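Side-chain contact in MdcD (PDB 5VIP), which probably takes part in malonate decarboxylation as the beta subunit of a biotin-independent malonate decarboxylase, a member of the carboxyltransferase family: residues 229-232 with 233-237. Numbering follows the deposited sequence.
Sequences LDEV and RTSVL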
ATOM      1  N   LEU B 229      12.321   6.209 -26.182  1.00 21.21           N
ATOM      2  CA  LEU B 229      11.203   5.294 -26.366  1.00 22.51           C
ATOM      3  C   LEU B 229      11.596   3.855 -26.693  1.00 19.38           C
ATOM      4  O   LEU B 229      11.091   2.912 -26.083  1.00 21.81           O
ATOM      5  CB  LEU B 229      10.289   5.826 -27.476  1.00 27.25           C
ATOM      6  CG  LEU B 229       9.178   4.869 -27.878  1.00 28.10           C
ATOM      7  CD1 LEU B 229       8.318   4.575 -26.641  1.00 23.95           C
ATOM      8  CD2 LEU B 229       8.349   5.451 -29.018  1.00 26.67           C
ATOM      9  N   ASP B 230      12.461   3.673 -27.682  1.00 21.26           N
ATOM     10  CA  ASP B 230      12.854   2.331 -28.077  1.00 23.86           C
ATOM     11  C   ASP B 230      13.564   1.624 -26.921  1.00 22.16           C
ATOM     12  O   ASP B 230      13.349   0.434 -26.685  1.00 20.09           O
ATOM     13  CB  ASP B 230      13.755   2.382 -29.309  1.00 29.27           C
ATOM     14  CG  ASP B 230      13.718   1.101 -30.120  1.00 35.38           C
ATOM     15  OD1 ASP B 230      12.640   0.464 -30.237  1.00 32.08           O
ATOM     16  OD2 ASP B 230      14.787   0.731 -30.656  1.00 45.89           O
ATOM     17  N   GLU B 231      14.408   2.360 -26.198  1.00 19.60           N
ATOM     18  CA  GLU B 231      15.110   1.787 -25.054  1.00 21.48           C
ATOM     19  C   GLU B 231      14.150   1.409 -23.912  1.00 19.09           C
ATOM     20  O   GLU B 231      14.254   0.322 -23.333  1.00 16.11           O
ATOM     21  CB  GLU B 231      16.183   2.757 -24.542  1.00 20.84           C
ATOM     22  CG  GLU B 231      16.900   2.234 -23.313  1.00 23.30           C
ATOM     23  CD  GLU B 231      18.252   2.872 -23.064  1.00 23.72           C
ATOM     24  OE1 GLU B 231      18.650   2.933 -21.881  1.00 22.07           O
ATOM     25  OE2 GLU B 231      18.925   3.275 -24.042  1.00 21.21           O
ATOM     26  N   VAL B 232      13.216   2.296 -23.582  1.00 16.87           N
ATOM     27  CA  VAL B 232      12.218   1.967 -22.562  1.00 15.06           C
ATOM     28  C   VAL B 232      11.430   0.718 -22.952  1.00 15.31           C
ATOM     29  O   VAL B 232      11.265  -0.204 -22.139  1.00 13.95           O
ATOM     30  CB  VAL B 232      11.242   3.146 -22.312  1.00 18.51           C
ATOM     31  CG1 VAL B 232      10.087   2.711 -21.378  1.00 15.84           C
ATOM     32  CG2 VAL B 232      12.006   4.318 -21.705  1.00 15.75           C
ATOM     33  N   ARG B 233      10.968   0.672 -24.202  1.00 13.86           N
ATOM     34  CA  ARG B 233      10.161  -0.459 -24.650  1.00 13.84           C
ATOM     35  C   ARG B 233      10.947  -1.777 -24.578  1.00 13.28           C
ATOM     36  O   ARG B 233      10.452  -2.795 -24.092  1.00 12.14           O
ATOM     37  CB  ARG B 233       9.656  -0.231 -26.073  1.00 14.22           C
ATOM     38  CG  ARG B 233       8.744  -1.338 -26.573  1.00 16.97           C
ATOM     39  CD  ARG B 233       8.524  -1.257 -28.078  1.00 21.18           C
ATOM     40  NE  ARG B 233       7.896  -0.017 -28.503  1.00 18.97           N
ATOM     41  CZ  ARG B 233       8.498   0.890 -29.277  1.00 27.10           C
ATOM     42  NH1 ARG B 233       9.742   0.685 -29.683  1.00 22.16           N
ATOM     43  NH2 ARG B 233       7.862   2.002 -29.651  1.00 18.98           N
ATOM     44  N   THR B 234      12.185  -1.753 -25.050  1.00 13.02           N
ATOM     45  CA  THR B 234      12.985  -2.963 -25.015  1.00 12.90           C
ATOM     46  C   THR B 234      13.256  -3.422 -23.583  1.00 12.84           C
ATOM     47  O   THR B 234      13.189  -4.626 -23.313  1.00 13.49           O
ATOM     48  CB  THR B 234      14.301  -2.758 -25.776  1.00 14.69           C
ATOM     49  OG1 THR B 234      13.985  -2.471 -27.146  1.00 14.31           O
ATOM     50  CG2 THR B 234      15.175  -4.013 -25.696  1.00 15.33           C
ATOM     51  N   SER B 235      13.542  -2.494 -22.664  1.00 12.76           N
ATOM     52  CA  SER B 235      13.779  -2.894 -21.267  1.00 14.30           C
ATOM     53  C   SER B 235      12.545  -3.553 -20.671  1.00 12.84           C
ATOM     54  O   SER B 235      12.651  -4.580 -19.986  1.00 12.63           O
ATOM     55  CB  SER B 235      14.182  -1.704 -20.372  1.00 15.13           C
ATOM     56  OG  SER B 235      15.272  -0.993 -20.935  1.00 26.31           O
ATOM     57  N   VAL B 236      11.379  -2.954 -20.928  1.00 11.30           N
ATOM     58  CA  VAL B 236      10.124  -3.495 -20.425  1.00 10.79           C
ATOM     59  C   VAL B 236       9.954  -4.936 -20.901  1.00 12.69           C
ATOM     60  O   VAL B 236       9.653  -5.847 -20.104  1.00 12.92           O
ATOM     61  CB  VAL B 236       8.921  -2.633 -20.873  1.00 12.29           C
ATOM     62  CG1 VAL B 236       7.617  -3.382 -20.679  1.00 14.63           C
ATOM     63  CG2 VAL B 236       8.910  -1.310 -20.099  1.00 12.02           C
ATOM     64  N   LEU B 237      10.178  -5.153 -22.192  1.00 10.80           N
ATOM     65  CA  LEU B 237      10.003  -6.489 -22.750  1.00 11.99           C
ATOM     66  C   LEU B 237      11.017  -7.500 -22.161  1.00 14.23           C
ATOM     67  O   LEU B 237      10.666  -8.654 -21.897  1.00 13.01           O
ATOM     68  CB  LEU B 237      10.134  -6.450 -24.269  1.00 11.70           C
ATOM     69  CG  LEU B 237       9.010  -5.738 -25.034  1.00 14.43           C
ATOM     70  CD1 LEU B 237       9.232  -5.881 -26.532  1.00 17.32           C
ATOM     71  CD2 LEU B 237       7.649  -6.285 -24.648  1.00 15.41           C
TER
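The first turns of helix 229-242, the helix that follows strand 223-225, the last strand of the main sheet within this chain, carry an i to i+3 salt bridge: Asp230 OD1 meets Arg233 NH1 at 3.0 Å. The carboxylate oxygen comes in at the edge of the guanidinium and in its plane, although the two flat groups are turned 60° apart. Arg233 is extended at first, then bends at chi3 (-61°), which brings its head back toward the helix start. There Arg233 NH2 lies 3.5 Å from Leu229 CD2 and hydrogen-bonds to the carbonyl of Ala24, tying this helix to helix 18-25. The Leu229 side chain crosses the arginine at a slant, while Asp230 and the Ala24 carbonyl grip its NH1 and NH2.

At the next residue, Glu231 O accepts two bonds from Ser235. Ser235 N reaches Glu231 O at 3.0 Å. Ser235 OG, folded back beside its own backbone N (chi1 -52°), donates to Glu231 O at 2.9 Å from the opposite face of the carbonyl plane. Inward, Val232 CG1 and Val236 CG2 sit 4.4 Å apart; Val232 packs on Leu225 and Val236 on Leu174, both in sheet strands. Val232 and Val236 turned to the sheet, with Ser235 at its margin and Asp230 exposed: this is the amphipathic helix of an alpha/beta layer, here in a carboxyltransferase domain of the ClpP/crotonase clan.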